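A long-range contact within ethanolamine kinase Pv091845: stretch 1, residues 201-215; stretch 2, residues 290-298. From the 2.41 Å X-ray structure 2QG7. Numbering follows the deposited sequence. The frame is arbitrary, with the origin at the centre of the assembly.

Stretch 1 (201-215) LIAKNLKLLHDIKLN
Stretch 2 (290-298) IVLCHCDLL

Residues 201-210 of stretch 1 are helical, continuing a helix that begins earlier in the chain, while stretch 2 opens with a strand from Ile 290 and runs on as loop to Leu 298. The helix and strand axes approach to 7.7 Å, their N-to-C directions 117° apart, and the register is set by His 210 and Val 291, whose CA atoms lie 5.4 Å apart. No hydrogen bond joins the stretches; they bury 530 Å² between them, mostly through apolar packing.

Inside the helix, ordinary i to i+4 bonds hold the backbone, such as Leu 206 N to Ile 202 O and His 210 N to Leu 206 O, each 2.9 Å. Ile 202 (chi1 m, chi2 t) points toward stretch 2, its CG2 4.3 Å from Leu 297 CD2. One turn later Leu 206 (t, p) starts sideways, but its end comes nearer, bringing CD1 to 3.8 Å from the same Leu 297 CD2. Leu 297 (chi1 -147°, chi2 p) thus meets two residues spaced one helical turn apart.

Leu 209 (t, p) also leaves sideways and bends inward. Its CG sits 3.2 Å from Leu 292 O, a close van der Waals approach, and its CD1 is 4.2 Å from Leu 292 CG; CD2 lies 3.5 Å from His 294 N and 3.7 Å from His 294 CB.

His 210 (chi1 m, chi2 177°) presents a flat ring. Val 291 CG2 lies over one face, 3.6 Å from the ring centroid and 19° off the normal, a CH-pi contact that suits a compact branched side chain (chi1 m). Leu 292 O approaches the ring edge, 3.1 Å from His 210 CD2, while Cys 293 SG (chi1 m) stands obliquely, 4.7 Å from the ring centroid. Both ring nitrogens bond elsewhere in the structure, so the polar ring is satisfied in its buried site.

Beyond the helix the chain extends: phi/psi are -60/119 at Ile 212, -71/139 at Lys 213 and -117/103 at Leu 214. Ile 212 and Leu 214 (both m, t) point toward stretch 2, whereas Lys 213 between them points away and is exposed. Ile 212 CD1 reaches Leu 292 CD2 at 4.1 Å, and Leu 214 CD1 lies 3.9 Å from Leu 292 N. Leu 292 (t, p), whose side chain packs against those of Leu 209, Ile 212 and Leu 214 and whose O meets His 210, gives up 109 Å², the largest area of any residue here. Branched apolar side chains suit the buried sites of Ile 202, Leu 206, Leu 209 and Ile 212, filling space without leaving polar groups unpaired.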

# COMPACT_ATOMS: atom_id res chain seq x y z
N LEU D 201 -28.50 1.85 -10.73
CA LEU D 201 -29.06 0.52 -10.48
C LEU D 201 -28.71 -0.05 -9.11
O LEU D 201 -29.49 -0.80 -8.53
CB LEU D 201 -28.63 -0.45 -11.57
CG LEU D 201 -29.19 -0.19 -12.97
CD1 LEU D 201 -28.61 -1.16 -14.02
CD2 LEU D 201 -30.70 -0.32 -12.93
N ILE D 202 -27.54 0.33 -8.62
CA ILE D 202 -27.07 -0.08 -7.30
C ILE D 202 -27.85 0.64 -6.20
O ILE D 202 -28.25 0.01 -5.21
CB ILE D 202 -25.52 0.14 -7.15
CG1 ILE D 202 -24.77 -0.78 -8.13
CG2 ILE D 202 -25.06 -0.11 -5.71
CD1 ILE D 202 -23.30 -0.41 -8.43
N ALA D 203 -28.02 1.94 -6.38
CA ALA D 203 -28.74 2.83 -5.44
C ALA D 203 -30.20 2.43 -5.29
O ALA D 203 -30.71 2.34 -4.15
CB ALA D 203 -28.64 4.25 -5.92
N LYS D 204 -30.86 2.14 -6.42
CA LYS D 204 -32.28 1.67 -6.40
C LYS D 204 -32.46 0.37 -5.64
O LYS D 204 -33.43 0.24 -4.87
CB LYS D 204 -32.84 1.49 -7.81
CG LYS D 204 -33.16 2.77 -8.54
CD LYS D 204 -33.77 2.38 -9.86
CE LYS D 204 -33.75 3.53 -10.86
NZ LYS D 204 -34.66 4.63 -10.41
N ASN D 205 -31.55 -0.59 -5.87
CA ASN D 205 -31.55 -1.87 -5.14
C ASN D 205 -31.20 -1.72 -3.68
O ASN D 205 -31.70 -2.43 -2.81
CB ASN D 205 -30.61 -2.88 -5.80
CG ASN D 205 -30.95 -4.32 -5.42
OD1 ASN D 205 -32.11 -4.72 -5.40
ND2 ASN D 205 -29.93 -5.09 -5.09
N LEU D 206 -30.33 -0.75 -3.40
CA LEU D 206 -29.90 -0.46 -2.03
C LEU D 206 -31.03 0.17 -1.23
O LEU D 206 -31.15 -0.09 -0.05
CB LEU D 206 -28.60 0.40 -2.01
CG LEU D 206 -27.99 0.67 -0.61
CD1 LEU D 206 -27.42 -0.60 0.02
CD2 LEU D 206 -26.94 1.75 -0.66
N LYS D 207 -31.85 1.01 -1.89
CA LYS D 207 -33.05 1.55 -1.24
C LYS D 207 -34.07 0.46 -0.92
O LYS D 207 -34.62 0.44 0.20
CB LYS D 207 -33.71 2.62 -2.11
CG LYS D 207 -33.98 3.90 -1.34
CD LYS D 207 -35.12 3.68 -0.35
CE LYS D 207 -35.12 4.73 0.72
NZ LYS D 207 -35.52 6.02 0.08
N LEU D 208 -34.32 -0.44 -1.89
CA LEU D 208 -35.11 -1.64 -1.63
C LEU D 208 -34.67 -2.42 -0.39
O LEU D 208 -35.50 -2.87 0.38
CB LEU D 208 -35.08 -2.56 -2.85
CG LEU D 208 -35.80 -2.08 -4.13
CD1 LEU D 208 -35.47 -2.97 -5.38
CD2 LEU D 208 -37.30 -2.03 -3.88
N LEU D 209 -33.36 -2.60 -0.20
CA LEU D 209 -32.82 -3.20 1.00
C LEU D 209 -33.09 -2.32 2.21
O LEU D 209 -33.51 -2.79 3.27
CB LEU D 209 -31.31 -3.48 0.81
CG LEU D 209 -30.38 -3.73 2.01
CD1 LEU D 209 -30.69 -5.05 2.65
CD2 LEU D 209 -28.94 -3.68 1.59
N HIS D 210 -32.87 -1.02 2.05
CA HIS D 210 -33.03 -0.10 3.17
C HIS D 210 -34.50 0.14 3.58
O HIS D 210 -34.76 0.62 4.69
CB HIS D 210 -32.26 1.19 2.91
CG HIS D 210 -30.77 1.02 2.98
ND1 HIS D 210 -29.87 2.05 2.73
CD2 HIS D 210 -30.02 -0.07 3.28
CE1 HIS D 210 -28.64 1.59 2.87
NE2 HIS D 210 -28.70 0.31 3.20
N ASP D 211 -35.43 -0.22 2.70
CA ASP D 211 -36.88 -0.06 2.92
C ASP D 211 -37.48 -1.16 3.77
O ASP D 211 -38.58 -1.02 4.27
CB ASP D 211 -37.63 -0.01 1.60
CG ASP D 211 -37.55 1.35 0.92
OD1 ASP D 211 -37.31 2.36 1.64
OD2 ASP D 211 -37.72 1.43 -0.32
N ILE D 212 -36.76 -2.26 3.93
CA ILE D 212 -37.21 -3.38 4.74
C ILE D 212 -37.43 -2.93 6.18
O ILE D 212 -36.49 -2.49 6.86
CB ILE D 212 -36.22 -4.58 4.66
CG1 ILE D 212 -36.11 -5.09 3.23
CG2 ILE D 212 -36.66 -5.71 5.54
CD1 ILE D 212 -35.08 -6.16 3.08
N LYS D 213 -38.68 -3.06 6.63
CA LYS D 213 -39.08 -2.67 7.97
C LYS D 213 -38.53 -3.60 9.03
O LYS D 213 -38.51 -4.84 8.85
CB LYS D 213 -40.60 -2.57 8.09
CG LYS D 213 -41.19 -1.36 7.35
CD LYS D 213 -42.71 -1.33 7.46
CE LYS D 213 -43.33 -0.39 6.39
NZ LYS D 213 -44.80 -0.30 6.65
N LEU D 214 -38.09 -2.99 10.14
CA LEU D 214 -37.50 -3.74 11.24
C LEU D 214 -38.35 -3.59 12.47
O LEU D 214 -38.32 -2.55 13.15
CB LEU D 214 -36.04 -3.31 11.52
CG LEU D 214 -34.99 -3.54 10.40
CD1 LEU D 214 -33.60 -3.02 10.85
CD2 LEU D 214 -34.90 -5.04 10.02
N ASN D 215 -39.13 -4.64 12.75
CA ASN D 215 -40.09 -4.62 13.85
C ASN D 215 -39.47 -5.18 15.12
O ASN D 215 -38.37 -5.73 15.08
CB ASN D 215 -41.36 -5.39 13.47
CG ASN D 215 -41.07 -6.69 12.76
OD1 ASN D 215 -41.06 -7.77 13.39
ND2 ASN D 215 -40.81 -6.59 11.45
N ILE D 290 -31.42 3.93 11.26
CA ILE D 290 -30.95 2.55 11.35
C ILE D 290 -31.82 1.68 10.45
O ILE D 290 -33.03 1.56 10.66
CB ILE D 290 -31.02 2.03 12.81
CG1 ILE D 290 -30.54 3.10 13.82
CG2 ILE D 290 -30.29 0.74 12.98
CD1 ILE D 290 -29.16 3.63 13.61
N VAL D 291 -31.20 1.11 9.42
CA VAL D 291 -31.89 0.27 8.43
C VAL D 291 -31.17 -1.06 8.32
O VAL D 291 -30.12 -1.28 8.95
CB VAL D 291 -32.01 0.98 7.06
CG1 VAL D 291 -32.74 2.32 7.23
CG2 VAL D 291 -30.67 1.23 6.46
N LEU D 292 -31.73 -1.99 7.55
CA LEU D 292 -31.03 -3.24 7.30
C LEU D 292 -30.03 -2.92 6.22
O LEU D 292 -30.40 -2.62 5.06
CB LEU D 292 -32.01 -4.30 6.81
CG LEU D 292 -31.51 -5.75 6.68
CD1 LEU D 292 -30.76 -6.20 7.94
CD2 LEU D 292 -32.66 -6.67 6.34
N CYS D 293 -28.76 -2.95 6.61
CA CYS D 293 -27.65 -2.66 5.70
C CYS D 293 -27.03 -3.93 5.13
O CYS D 293 -27.13 -4.99 5.71
CB CYS D 293 -26.62 -1.85 6.46
SG CYS D 293 -27.15 -0.17 6.89
N HIS D 294 -26.41 -3.82 3.96
CA HIS D 294 -25.59 -4.92 3.44
C HIS D 294 -24.23 -5.06 4.17
O HIS D 294 -23.84 -6.18 4.57
CB HIS D 294 -25.38 -4.76 1.95
CG HIS D 294 -24.65 -5.92 1.33
ND1 HIS D 294 -23.28 -6.10 1.45
CD2 HIS D 294 -25.10 -6.95 0.59
CE1 HIS D 294 -22.93 -7.19 0.80
NE2 HIS D 294 -24.01 -7.73 0.27
N CYS D 295 -23.54 -3.93 4.32
CA CYS D 295 -22.31 -3.78 5.16
C CYS D 295 -20.98 -4.14 4.51
O CYS D 295 -19.94 -3.89 5.11
CB CYS D 295 -22.44 -4.49 6.51
SG CYS D 295 -23.85 -3.99 7.47
N ASP D 296 -21.03 -4.72 3.30
CA ASP D 296 -19.87 -5.16 2.55
C ASP D 296 -20.12 -5.00 1.05
O ASP D 296 -19.96 -5.90 0.23
CB ASP D 296 -19.50 -6.60 2.91
CG ASP D 296 -18.10 -6.95 2.49
OD1 ASP D 296 -17.25 -6.02 2.30
OD2 ASP D 296 -17.84 -8.16 2.29
N LEU D 297 -20.52 -3.80 0.69
CA LEU D 297 -20.98 -3.58 -0.66
C LEU D 297 -19.83 -3.21 -1.58
O LEU D 297 -19.81 -2.15 -2.20
CB LEU D 297 -22.10 -2.56 -0.67
CG LEU D 297 -23.21 -2.71 -1.74
CD1 LEU D 297 -24.03 -4.02 -1.63
CD2 LEU D 297 -24.13 -1.47 -1.69
N LEU D 298 -18.85 -4.10 -1.64
CA LEU D 298 -17.77 -4.02 -2.64
C LEU D 298 -18.25 -4.52 -3.99
O LEU D 298 -19.25 -5.20 -4.07
CB LEU D 298 -16.50 -4.77 -2.18
CG LEU D 298 -16.54 -6.03 -1.30
CD1 LEU D 298 -16.76 -7.28 -2.12
CD2 LEU D 298 -15.24 -6.17 -0.53